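Pngf-ii (Elizabethkingia meningoseptica, PDB 4R4X) probably removes N-linked glycans from glycoproteins by hydrolysing the bond between the sugar chain and its asparagine, as a peptide:N-glycosidase of the PNGase F family. Local coordinates at residues Ala102-Ser105 and Thr110-Val113; Val135-Arg140 and Val145-Ser150; Phe383-Val388 and Asp395-Phe400; Lys440-Tyr445 and Ser526-Ser531. One frame throughout, in Å; residues are numbered along the deposited sequence.

Overall arrangement
The four contacts fall into two pairs at opposite ends of an elongated, mostly beta chain. Contacts 1 and 2 are successive antiparallel pairings in the N-terminal domain, with centres 12 Å apart; strands 109-116 and 134-140 are neighbours, and Glu-112 N lies 2.8 Å from Val-139 O. Contacts 3 and 4 have centres 10 Å apart in the PNGase F-like part, where Thr-385 OG1 lies 2.8 Å from both Val-530 N and Trp-528 O. Between the pairs the gap is wide: contacts 1 and 3 are 66 Å apart between centres. None of the four includes a zinc ligand; those are Glu-52 with Asp-159, and His-542 with His-545.

Contact 1: Ala102-Ser105 and Thr110-Val113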
loop_
_atom_site.group_PDB
_atom_site.type_symbol
_atom_site.label_atom_id
_atom_site.label_comp_id
_atom_site.label_asym_id
_atom_site.label_seq_id
_atom_site.Cartn_x
_atom_site.Cartn_y
_atom_site.Cartn_z
ATOM N N ALA A 102 30.583 -15.274 -29.307
ATOM C CA ALA A 102 29.536 -16.288 -29.198
ATOM C C ALA A 102 28.235 -15.557 -28.973
ATOM O O ALA A 102 28.235 -14.372 -28.589
ATOM C CB ALA A 102 29.813 -17.226 -28.054
ATOM N N VAL A 103 27.131 -16.260 -29.212
ATOM C CA VAL A 103 25.805 -15.654 -29.152
ATOM C C VAL A 103 24.896 -16.469 -28.250
ATOM O O VAL A 103 24.927 -17.704 -28.278
ATOM C CB VAL A 103 25.146 -15.573 -30.541
ATOM C CG1 VAL A 103 23.818 -14.819 -30.460
ATOM C CG2 VAL A 103 26.059 -14.888 -31.537
ATOM N N THR A 104 24.111 -15.769 -27.432
ATOM C CA THR A 104 23.077 -16.407 -26.623
ATOM C C THR A 104 21.772 -15.642 -26.722
ATOM O O THR A 104 21.732 -14.497 -27.200
ATOM C CB THR A 104 23.479 -16.580 -25.146
ATOM O OG1 THR A 104 22.538 -17.446 -24.497
ATOM C CG2 THR A 104 23.551 -15.229 -24.385
ATOM N N SER A 105 20.716 -16.306 -26.257
ATOM C CA SER A 105 19.362 -15.784 -26.280
ATOM C C SER A 105 18.740 -15.932 -24.886
ATOM O O SER A 105 18.677 -17.032 -24.352
ATOM C CB SER A 105 18.540 -16.550 -27.319
ATOM O OG SER A 105 17.259 -15.969 -27.493
ATOM N N THR A 110 18.699 -11.032 -27.884
ATOM C CA THR A 110 19.939 -11.585 -28.404
ATOM C C THR A 110 21.122 -10.837 -27.817
ATOM O O THR A 110 21.175 -9.598 -27.860
ATOM C CB THR A 110 19.993 -11.445 -29.927
ATOM O OG1 THR A 110 18.888 -12.151 -30.488
ATOM C CG2 THR A 110 21.297 -12.021 -30.488
ATOM N N ILE A 111 22.063 -11.585 -27.255
ATOM C CA ILE A 111 23.256 -10.987 -26.660
ATOM C C ILE A 111 24.509 -11.611 -27.251
ATOM O O ILE A 111 24.742 -12.819 -27.114
ATOM C CB ILE A 111 23.305 -11.153 -25.126
ATOM C CG1 ILE A 111 22.031 -10.595 -24.475
ATOM C CG2 ILE A 111 24.541 -10.456 -24.571
ATOM C CD1 ILE A 111 21.023 -11.670 -24.126
ATOM N N GLU A 112 25.312 -10.777 -27.909
ATOM C CA GLU A 112 26.599 -11.204 -28.437
ATOM C C GLU A 112 27.676 -10.942 -27.377
ATOM O O GLU A 112 27.737 -9.857 -26.792
ATOM C CB GLU A 112 26.932 -10.441 -29.709
ATOM C CG GLU A 112 25.864 -10.491 -30.790
ATOM C CD GLU A 112 26.129 -9.449 -31.865
ATOM O OE1 GLU A 112 25.570 -8.327 -31.785
ATOM O OE2 GLU A 112 26.935 -9.746 -32.763
ATOM N N VAL A 113 28.516 -11.943 -27.156
ATOM C CA VAL A 113 29.549 -11.913 -26.135
ATOM C C VAL A 113 30.925 -12.147 -26.794
ATOM O O VAL A 113 31.133 -13.128 -27.518
ATOM C CB VAL A 113 29.216 -12.951 -25.048
ATOM C CG1 VAL A 113 30.284 -13.011 -23.987
ATOM C CG2 VAL A 113 27.864 -12.602 -24.417
#
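Ala-102 to Ser-105 and Thr-110 to Val-113 are the facing arms of an antiparallel beta hairpin in the N-terminal domain, strands 97-106 and 109-116, with their short axes 4.8 Å apart at closest approach. Ala-102 with Val-113 and Thr-104 with Ile-111 are hydrogen-bonded pairs, each closed by two backbone bonds. Ala-102 N gives to Val-113 O at 2.8 Å, and the return bond from Val-113 N to Ala-102 O is nearly straight at 174°. In the second pair Ile-111 N reaches Thr-104 O at 2.9 Å. Val-103 with Glu-112 and Ser-105 with Thr-110 are the non-hydrogen-bonded pairs between and beyond them.

The two faces differ in character. On the buried one, Thr-104 and Ile-111 lie side by side and point the same way, the Thr-104 methyl CG2 standing 4.2 Å from Ile-111 CB. With OG1 opposite the backbone N (chi1 -168°), Thr-104 presents its methyl to the neighbouring strand while the hydroxyl bonds to the carbonyl of Glu-84. Phe-85 covers Ala-102, Thr-104 and Val-113 on this face, where small and branched residues suit close packing. On the other, partly exposed face, Val-103 CG1 meets the methyl CG2 of Thr-110 at 3.8 Å, and the Glu-112 carboxylate turns to a salt bridge with Lys-101.

The pairing is thus carried by four main-chain bonds, while the side chains sort by face: hydrocarbon and one satisfied hydroxyl inward, a charged pair and methyl contacts on the more open side.

Contact 2: Val135-Arg140 and Val145-Ser150; sequences VLKTVR and VVEATS
Val-145 has the most surface buried here, followed by Lys-137 and then Leu-136. The CG1 branch of Val-145, opposite its own backbone N (chi1 178°), touches Lys-137 CE at 4.1 Å and also lies near the carbonyl oxygen of Thr-138. Its other branch, CG2, meets Val-139 CG1 at 4.2 Å, so the valine touches two side chains of the opposing strand, one with each branch.

Lys-137 suits a partly exposed strand position because its long chain is apolar for most of its length and charged at the end. Extended throughout, it passes the carboxylate of Glu-147, with CD 3.8 Å from OE1. The ammonium NZ is 4.2 Å from the same oxygen, too far for a salt bridge, though the opposite charges probably still attract.

These residues belong to the hairpin of strands 134-140 and 144-154, flanked by strand 109-116 beyond the first arm and strand 3-12 beyond the second. Leu-136 and Lys-137 together face Trp-114 in a classic beta bulge, an extra residue in the first arm. Within the bulge, Leu-136 O accepts from Ala-148 N at 2.8 Å, and the Leu-136 branch CD2 meets Ala-148 CB at 3.9 Å; alanine is small enough for its CB to come close to both that oxygen and the leucine. Buried Leu-136 also packs on Ile-94 and Thr-116, as suits an apolar residue. On the face away from Lys-137, Thr-138 and Val-146 form a hydrogen-bonded pair with side chains pointing the same way. The threonine hydroxyl OG1 lies between its own N and carbonyl carbon (chi1 64°), which brings it 3.5 Å from Val-146 CB, and Pro-125 packs on both residues.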
loop_
_atom_site.group_PDB
_atom_site.type_symbol
_atom_site.label_atom_id
_atom_site.label_comp_id
_atom_site.label_asym_id
_atom_site.label_seq_id
_atom_site.Cartn_x
_atom_site.Cartn_y
_atom_site.Cartn_z
ATOM N N VAL A 135 35.052 -11.811 -20.589
ATOM C CA VAL A 135 34.187 -11.108 -21.520
ATOM C C VAL A 135 34.599 -9.653 -21.574
ATOM O O VAL A 135 34.546 -8.957 -20.562
ATOM C CB VAL A 135 32.703 -11.235 -21.118
ATOM C CG1 VAL A 135 31.815 -10.405 -22.026
ATOM C CG2 VAL A 135 32.267 -12.697 -21.148
ATOM N N LEU A 136 34.988 -9.184 -22.750
ATOM C CA LEU A 136 35.421 -7.796 -22.924
ATOM C C LEU A 136 34.412 -6.898 -23.634
ATOM O O LEU A 136 34.581 -5.680 -23.653
ATOM C CB LEU A 136 36.774 -7.751 -23.641
ATOM C CG LEU A 136 37.923 -8.401 -22.876
ATOM C CD1 LEU A 136 39.174 -8.292 -23.741
ATOM C CD2 LEU A 136 38.127 -7.740 -21.508
ATOM N N LYS A 137 33.368 -7.483 -24.203
ATOM C CA LYS A 137 32.321 -6.728 -24.851
ATOM C C LYS A 137 31.041 -7.566 -24.940
ATOM O O LYS A 137 31.094 -8.755 -25.297
ATOM C CB LYS A 137 32.753 -6.347 -26.263
ATOM C CG LYS A 137 31.720 -5.566 -27.061
ATOM C CD LYS A 137 32.370 -5.049 -28.341
ATOM C CE LYS A 137 31.337 -4.603 -29.352
ATOM N NZ LYS A 137 32.027 -4.223 -30.628
ATOM N N THR A 138 29.906 -6.939 -24.624
ATOM C CA THR A 138 28.582 -7.523 -24.871
ATOM C C THR A 138 27.755 -6.572 -25.719
ATOM O O THR A 138 27.871 -5.351 -25.594
ATOM C CB THR A 138 27.810 -7.804 -23.575
ATOM O OG1 THR A 138 27.546 -6.562 -22.907
ATOM C CG2 THR A 138 28.608 -8.719 -22.666
ATOM N N VAL A 139 26.936 -7.141 -26.594
ATOM C CA VAL A 139 26.042 -6.372 -27.441
ATOM C C VAL A 139 24.664 -6.985 -27.329
ATOM O O VAL A 139 24.467 -8.175 -27.627
ATOM C CB VAL A 139 26.467 -6.378 -28.922
ATOM C CG1 VAL A 139 25.590 -5.410 -29.721
ATOM C CG2 VAL A 139 27.930 -6.020 -29.055
ATOM N N ARG A 140 23.720 -6.167 -26.873
ATOM C CA ARG A 140 22.368 -6.613 -26.596
ATOM C C ARG A 140 21.465 -6.032 -27.682
ATOM O O ARG A 140 21.359 -4.807 -27.815
ATOM C CB ARG A 140 21.930 -6.152 -25.206
ATOM C CG ARG A 140 20.463 -6.415 -24.872
ATOM C CD ARG A 140 20.114 -6.004 -23.443
ATOM N NE ARG A 140 20.753 -6.898 -22.472
ATOM C CZ ARG A 140 20.186 -7.974 -21.912
ATOM N NH1 ARG A 140 18.925 -8.322 -22.189
ATOM N NH2 ARG A 140 20.889 -8.715 -21.056
ATOM N N VAL A 145 25.561 -1.691 -25.900
ATOM C CA VAL A 145 26.910 -2.230 -25.906
ATOM C C VAL A 145 27.544 -1.955 -24.549
ATOM O O VAL A 145 27.374 -0.871 -24.002
ATOM C CB VAL A 145 27.768 -1.539 -26.992
ATOM C CG1 VAL A 145 29.202 -2.060 -26.985
ATOM C CG2 VAL A 145 27.141 -1.701 -28.373
ATOM N N VAL A 146 28.268 -2.928 -24.012
ATOM C CA VAL A 146 29.108 -2.719 -22.833
ATOM C C VAL A 146 30.489 -3.207 -23.259
ATOM O O VAL A 146 30.620 -4.361 -23.651
ATOM C CB VAL A 146 28.600 -3.523 -21.606
ATOM C CG1 VAL A 146 29.471 -3.260 -20.378
ATOM C CG2 VAL A 146 27.154 -3.177 -21.292
ATOM N N GLU A 147 31.497 -2.336 -23.225
ATOM C CA GLU A 147 32.834 -2.698 -23.691
ATOM C C GLU A 147 33.928 -2.276 -22.701
ATOM O O GLU A 147 33.870 -1.204 -22.118
ATOM C CB GLU A 147 33.078 -2.105 -25.093
ATOM C CG GLU A 147 34.485 -2.311 -25.643
ATOM C CD GLU A 147 34.585 -2.085 -27.161
ATOM O OE1 GLU A 147 33.623 -1.553 -27.766
ATOM O OE2 GLU A 147 35.622 -2.448 -27.744
ATOM N N ALA A 148 34.926 -3.129 -22.515
ATOM C CA ALA A 148 36.071 -2.805 -21.652
ATOM C C ALA A 148 36.863 -1.615 -22.219
ATOM O O ALA A 148 37.043 -1.520 -23.435
ATOM C CB ALA A 148 36.968 -4.021 -21.514
ATOM N N THR A 149 37.280 -0.702 -21.340
ATOM C CA THR A 149 38.142 0.433 -21.689
ATOM C C THR A 149 39.545 0.280 -21.089
ATOM O O THR A 149 40.483 0.901 -21.559
ATOM C CB THR A 149 37.537 1.755 -21.183
ATOM O OG1 THR A 149 37.091 1.576 -19.848
ATOM C CG2 THR A 149 36.357 2.153 -22.025
ATOM N N SER A 150 39.697 -0.545 -20.053
ATOM C CA SER A 150 41.022 -0.849 -19.526
ATOM C C SER A 150 41.028 -2.188 -18.827
ATOM O O SER A 150 40.015 -2.593 -18.262
ATOM C CB SER A 150 41.509 0.245 -18.562
ATOM O OG SER A 150 40.592 0.425 -17.512
#

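Contact 3: Phe383-Val388 and Asp395-Phe400; sequences FNTTNV and DYPTMF
Thr-385 and Asn-387 pack against Tyr-396, Pro-397 and selenomethionine Met-399 where two loops meet in the PNGase F-like part, just past the end of strand 378-384. Tight turns shape both loops. Asn-384 makes an Asx turn, its OD1 accepting from Thr-386 N, while Asn-387 and Pro-397 are each the centre of an inverse gamma turn.

The Thr-385 hydroxyl stands between its own backbone N and carbonyl carbon (chi1 71°), which directs OG1 to Val-530 N and Trp-528 O on strand 527-537; a threonine can serve both there while keeping a methyl for packing. Thr-385 CB meets Pro-397 CB at 3.6 Å, and Thr-385 CG2 lies 3.9 Å from both SE and CE of Met-399. The selenomethionine chain reaches that methyl by bending at both chi2 and chi3, and its CG sits over the centre of the Phe-400 ring.

Asn-387 takes the same kind of first torsion (chi1 62°), bringing the amide nitrogen ND2 over one face of the Tyr-396 ring. ND2 stands 3.5 Å above that ring plane, displaced toward the rim, with amide and ring planes 66° apart. This amide nitrogen is bonded to the carbonyl of Gln-394, which fixes its rotation, while the tyrosine hydroxyl goes to Glu-390. Asn-387 OD1 then turns toward the proline ring, which it approaches at CD.

No direct hydrogen bond joins the two segments; a water bridges them instead, 2.8 Å from Thr-385 O and 3.0 Å from Asp-395 O.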
loop_
_atom_site.group_PDB
_atom_site.type_symbol
_atom_site.label_atom_id
_atom_site.label_comp_id
_atom_site.label_asym_id
_atom_site.label_seq_id
_atom_site.Cartn_x
_atom_site.Cartn_y
_atom_site.Cartn_z
ATOM N N PHE A 383 -17.183 15.538 9.864
ATOM C CA PHE A 383 -18.250 14.658 10.300
ATOM C C PHE A 383 -17.926 13.210 9.996
ATOM O O PHE A 383 -17.094 12.898 9.136
ATOM C CB PHE A 383 -19.606 15.027 9.682
ATOM C CG PHE A 383 -19.633 15.012 8.182
ATOM C CD1 PHE A 383 -19.975 13.874 7.492
ATOM C CD2 PHE A 383 -19.401 16.179 7.464
ATOM C CE1 PHE A 383 -19.998 13.864 6.108
ATOM C CE2 PHE A 383 -19.445 16.191 6.077
ATOM C CZ PHE A 383 -19.736 15.026 5.402
ATOM N N ASN A 384 -18.599 12.335 10.728
ATOM C CA ASN A 384 -18.550 10.898 10.483
ATOM C C ASN A 384 -19.766 10.263 11.128
ATOM O O ASN A 384 -19.858 10.215 12.362
ATOM C CB ASN A 384 -17.280 10.299 11.059
ATOM C CG ASN A 384 -17.005 8.906 10.520
ATOM O OD1 ASN A 384 -17.914 8.172 10.116
ATOM N ND2 ASN A 384 -15.730 8.545 10.486
ATOM N N THR A 385 -20.708 9.816 10.301
ATOM C CA THR A 385 -21.909 9.186 10.797
ATOM C C THR A 385 -21.775 7.689 10.974
ATOM O O THR A 385 -22.648 7.081 11.555
ATOM C CB THR A 385 -23.136 9.440 9.900
ATOM O OG1 THR A 385 -23.011 8.716 8.663
ATOM C CG2 THR A 385 -23.302 10.954 9.625
ATOM N N THR A 386 -20.696 7.101 10.476
ATOM C CA THR A 386 -20.522 5.655 10.540
ATOM C C THR A 386 -20.427 5.163 11.992
ATOM O O THR A 386 -19.512 5.556 12.730
ATOM C CB THR A 386 -19.267 5.216 9.768
ATOM O OG1 THR A 386 -19.321 5.696 8.412
ATOM C CG2 THR A 386 -19.138 3.680 9.763
ATOM N N ASN A 387 -21.329 4.275 12.395
ATOM C CA ASN A 387 -21.340 3.860 13.799
ATOM C C ASN A 387 -20.473 2.621 14.054
ATOM O O ASN A 387 -20.941 1.462 14.186
ATOM C CB ASN A 387 -22.753 3.768 14.367
ATOM C CG ASN A 387 -23.611 2.743 13.666
ATOM O OD1 ASN A 387 -23.499 2.536 12.450
ATOM N ND2 ASN A 387 -24.476 2.088 14.434
ATOM N N VAL A 388 -19.177 2.901 14.109
ATOM C CA VAL A 388 -18.175 1.916 14.447
ATOM C C VAL A 388 -18.479 1.356 15.820
ATOM O O VAL A 388 -18.170 0.190 16.083
ATOM C CB VAL A 388 -16.768 2.528 14.354
ATOM C CG1 VAL A 388 -15.755 1.852 15.273
ATOM C CG2 VAL A 388 -16.293 2.495 12.896
ATOM N N ASP A 395 -25.877 4.846 17.919
ATOM C CA ASP A 395 -27.020 4.664 17.029
ATOM C C ASP A 395 -26.630 4.652 15.558
ATOM O O ASP A 395 -25.633 5.253 15.170
ATOM C CB ASP A 395 -28.059 5.763 17.288
ATOM C CG ASP A 395 -28.857 5.487 18.530
ATOM O OD1 ASP A 395 -29.505 4.415 18.555
ATOM O OD2 ASP A 395 -28.808 6.294 19.474
ATOM N N TYR A 396 -27.415 3.942 14.758
ATOM C CA TYR A 396 -27.243 3.954 13.308
ATOM C C TYR A 396 -27.570 5.318 12.759
ATOM O O TYR A 396 -28.385 6.018 13.337
ATOM C CB TYR A 396 -28.149 2.936 12.645
ATOM C CG TYR A 396 -27.747 1.533 12.923
ATOM C CD1 TYR A 396 -28.238 0.866 14.042
ATOM C CD2 TYR A 396 -26.874 0.861 12.082
ATOM C CE1 TYR A 396 -27.881 -0.430 14.306
ATOM C CE2 TYR A 396 -26.519 -0.445 12.333
ATOM C CZ TYR A 396 -27.026 -1.076 13.449
ATOM O OH TYR A 396 -26.670 -2.361 13.721
ATOM N N PRO A 397 -26.964 5.679 11.614
ATOM C CA PRO A 397 -27.153 7.008 11.056
ATOM C C PRO A 397 -28.448 7.171 10.265
ATOM O O PRO A 397 -28.449 7.244 9.041
ATOM C CB PRO A 397 -25.894 7.195 10.188
ATOM C CG PRO A 397 -25.526 5.811 9.773
ATOM C CD PRO A 397 -25.824 4.984 10.988
ATOM N N THR A 398 -29.547 7.257 11.007
ATOM C CA THR A 398 -30.883 7.431 10.460
ATOM C C THR A 398 -31.312 8.907 10.419
ATOM O O THR A 398 -32.501 9.222 10.294
ATOM C CB THR A 398 -31.868 6.635 11.319
ATOM O OG1 THR A 398 -31.740 7.050 12.706
ATOM C CG2 THR A 398 -31.558 5.170 11.228
HETATM N N MSE A 399 -30.347 9.823 10.467
HETATM C CA MSE A 399 -30.653 11.257 10.606
HETATM C C MSE A 399 -31.146 11.916 9.346
HETATM O O MSE A 399 -31.580 13.058 9.378
HETATM C CB MSE A 399 -29.434 12.025 11.134
HETATM C CG MSE A 399 -28.251 12.158 10.189
HETATM SE SE MSE A 399 -27.072 10.575 10.326
HETATM C CE MSE A 399 -26.342 10.861 12.133
ATOM N N PHE A 400 -31.106 11.205 8.232
ATOM C CA PHE A 400 -31.327 11.834 6.942
ATOM C C PHE A 400 -32.791 11.893 6.537
ATOM O O PHE A 400 -33.125 12.425 5.485
ATOM C CB PHE A 400 -30.435 11.174 5.905
ATOM C CG PHE A 400 -28.986 11.469 6.123
ATOM C CD1 PHE A 400 -28.488 12.737 5.859
ATOM C CD2 PHE A 400 -28.128 10.506 6.602
ATOM C CE1 PHE A 400 -27.166 13.029 6.070
ATOM C CE2 PHE A 400 -26.790 10.787 6.801
ATOM C CZ PHE A 400 -26.306 12.054 6.544
HETATM O O HOH W 1 -24.679 7.551 13.479
#

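Contact 4: Lys440-Tyr445 and Ser526-Ser531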
loop_
_atom_site.group_PDB
_atom_site.type_symbol
_atom_site.label_atom_id
_atom_site.label_comp_id
_atom_site.label_asym_id
_atom_site.label_seq_id
_atom_site.Cartn_x
_atom_site.Cartn_y
_atom_site.Cartn_z
ATOM N N LYS A 440 -29.962 7.064 -4.191
ATOM C CA LYS A 440 -30.442 8.320 -3.600
ATOM C C LYS A 440 -29.412 9.398 -3.797
ATOM O O LYS A 440 -28.248 9.210 -3.457
ATOM C CB LYS A 440 -30.717 8.164 -2.096
ATOM C CG LYS A 440 -31.818 7.194 -1.728
ATOM C CD LYS A 440 -33.184 7.595 -2.259
ATOM C CE LYS A 440 -34.256 6.586 -1.845
ATOM N NZ LYS A 440 -34.614 6.650 -0.409
ATOM N N GLU A 441 -29.838 10.542 -4.315
ATOM C CA GLU A 441 -28.953 11.673 -4.476
ATOM C C GLU A 441 -28.430 12.231 -3.155
ATOM O O GLU A 441 -29.219 12.559 -2.287
ATOM C CB GLU A 441 -29.687 12.754 -5.248
ATOM C CG GLU A 441 -28.868 13.985 -5.562
ATOM C CD GLU A 441 -29.602 14.895 -6.548
ATOM O OE1 GLU A 441 -30.441 15.712 -6.111
ATOM O OE2 GLU A 441 -29.336 14.792 -7.761
ATOM N N ASN A 442 -27.095 12.308 -3.012
ATOM C CA ASN A 442 -26.437 12.967 -1.878
ATOM C C ASN A 442 -26.144 14.407 -2.304
ATOM O O ASN A 442 -25.495 14.628 -3.338
ATOM C CB ASN A 442 -25.074 12.314 -1.506
ATOM C CG ASN A 442 -25.190 10.943 -0.834
ATOM O OD1 ASN A 442 -24.351 10.582 0.008
ATOM N ND2 ASN A 442 -26.179 10.162 -1.218
ATOM N N SER A 443 -26.564 15.375 -1.500
ATOM C CA SER A 443 -26.343 16.797 -1.779
ATOM C C SER A 443 -25.447 17.412 -0.697
ATOM O O SER A 443 -25.719 17.296 0.479
ATOM C CB SER A 443 -27.674 17.534 -1.822
ATOM O OG SER A 443 -28.458 17.092 -2.923
ATOM N N ILE A 444 -24.374 18.060 -1.121
ATOM C CA ILE A 444 -23.414 18.693 -0.220
ATOM C C ILE A 444 -23.516 20.224 -0.375
ATOM O O ILE A 444 -23.413 20.761 -1.486
ATOM C CB ILE A 444 -21.978 18.227 -0.524
ATOM C CG1 ILE A 444 -21.775 16.734 -0.173
ATOM C CG2 ILE A 444 -20.961 19.028 0.281
ATOM C CD1 ILE A 444 -22.504 15.790 -1.085
ATOM N N TYR A 445 -23.704 20.907 0.749
ATOM C CA TYR A 445 -23.798 22.358 0.792
ATOM C C TYR A 445 -22.592 22.957 1.520
ATOM O O TYR A 445 -22.093 22.384 2.506
ATOM C CB TYR A 445 -25.073 22.751 1.534
ATOM C CG TYR A 445 -26.357 22.305 0.883
ATOM C CD1 TYR A 445 -26.755 20.978 0.917
ATOM C CD2 TYR A 445 -27.203 23.225 0.262
ATOM C CE1 TYR A 445 -27.938 20.576 0.329
ATOM C CE2 TYR A 445 -28.399 22.827 -0.302
ATOM C CZ TYR A 445 -28.747 21.493 -0.273
ATOM O OH TYR A 445 -29.920 21.081 -0.857
ATOM N N SER A 526 -33.635 2.339 6.779
ATOM C CA SER A 526 -32.564 2.832 5.936
ATOM C C SER A 526 -31.654 3.809 6.729
ATOM O O SER A 526 -32.089 4.508 7.654
ATOM C CB SER A 526 -33.125 3.485 4.668
ATOM O OG SER A 526 -33.531 2.483 3.737
ATOM N N PHE A 527 -30.378 3.826 6.368
ATOM C CA PHE A 527 -29.401 4.690 7.019
ATOM C C PHE A 527 -28.185 4.895 6.148
ATOM O O PHE A 527 -27.952 4.133 5.196
ATOM C CB PHE A 527 -28.999 4.150 8.404
ATOM C CG PHE A 527 -28.407 2.764 8.380
ATOM C CD1 PHE A 527 -27.030 2.576 8.300
ATOM C CD2 PHE A 527 -29.224 1.651 8.512
ATOM C CE1 PHE A 527 -26.482 1.297 8.308
ATOM C CE2 PHE A 527 -28.682 0.375 8.524
ATOM C CZ PHE A 527 -27.310 0.197 8.413
ATOM N N TRP A 528 -27.446 5.972 6.421
ATOM C CA TRP A 528 -26.338 6.383 5.540
ATOM C C TRP A 528 -25.058 6.603 6.341
ATOM O O TRP A 528 -25.021 7.460 7.227
ATOM C CB TRP A 528 -26.715 7.636 4.752
ATOM C CG TRP A 528 -27.688 7.314 3.672
ATOM C CD1 TRP A 528 -29.029 7.099 3.813
ATOM C CD2 TRP A 528 -27.381 7.060 2.305
ATOM N NE1 TRP A 528 -29.576 6.743 2.603
ATOM C CE2 TRP A 528 -28.584 6.728 1.659
ATOM C CE3 TRP A 528 -26.205 7.120 1.550
ATOM C CZ2 TRP A 528 -28.645 6.458 0.290
ATOM C CZ3 TRP A 528 -26.271 6.839 0.199
ATOM C CH2 TRP A 528 -27.463 6.500 -0.413
ATOM N N ASN A 529 -24.031 5.810 6.030
ATOM C CA ASN A 529 -22.703 5.950 6.607
ATOM C C ASN A 529 -21.914 6.945 5.767
ATOM O O ASN A 529 -21.502 6.622 4.635
ATOM C CB ASN A 529 -21.966 4.616 6.611
ATOM C CG ASN A 529 -22.489 3.641 7.637
ATOM O OD1 ASN A 529 -22.783 3.991 8.772
ATOM N ND2 ASN A 529 -22.527 2.384 7.251
ATOM N N VAL A 530 -21.720 8.154 6.297
ATOM C CA VAL A 530 -21.042 9.212 5.567
ATOM C C VAL A 530 -19.943 9.844 6.425
ATOM O O VAL A 530 -20.126 10.140 7.622
ATOM C CB VAL A 530 -22.022 10.277 5.005
ATOM C CG1 VAL A 530 -23.182 9.622 4.263
ATOM C CG2 VAL A 530 -22.583 11.158 6.098
ATOM N N SER A 531 -18.770 9.989 5.826
ATOM C CA SER A 531 -17.703 10.762 6.455
ATOM C C SER A 531 -17.160 11.840 5.529
ATOM O O SER A 531 -17.143 11.714 4.292
ATOM C CB SER A 531 -16.588 9.854 6.980
ATOM O OG SER A 531 -15.766 9.428 5.934
#
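Trp-528 reaches across to Lys-440 and Asn-442, touching both with the six-membered ring of its indole in a buried contact of the C-terminal PNGase F-like region. Two residues earlier, Ser-526 bonds through OG to the backbone N of Asp-435, and Phe-527 then turns its ring to Tyr-396.

Trp-528 follows, with CG opposite its carbonyl carbon (chi1 -74°), which sends the indole toward the other segment. Its CZ2 lies 3.6 Å from Lys-440 CB, and the two side chains cross at about a right angle. Asn-442 ND2 approaches CZ3 at 3.6 Å, its amide plane 71° from the ring, and makes a weak bond back to Lys-440 O. Polar ends are settled elsewhere: Trp-528 NE1 and Lys-440 NZ share the Asp-435 carboxylate, and Asn-442 OD1 meets the hydroxyls of Tyr-423 and Thr-425. An indole suits the place, since its carbon ring can meet the lysine chain and the amide while its one N-H reaches an acid. Asn-529 packs on Thr-386 and Pro-397, Val-530 points toward the other segment and packs on Thr-425, and Ser-531 OG bonds to Glu-298.

Strand 527-537 lies between strands 416-428 and 378-384 in one antiparallel sheet, whereas strand 442-446 runs between 507-514 and 449-454 in another, so Trp-528 reaches from one sheet to the first residue of a strand in the other.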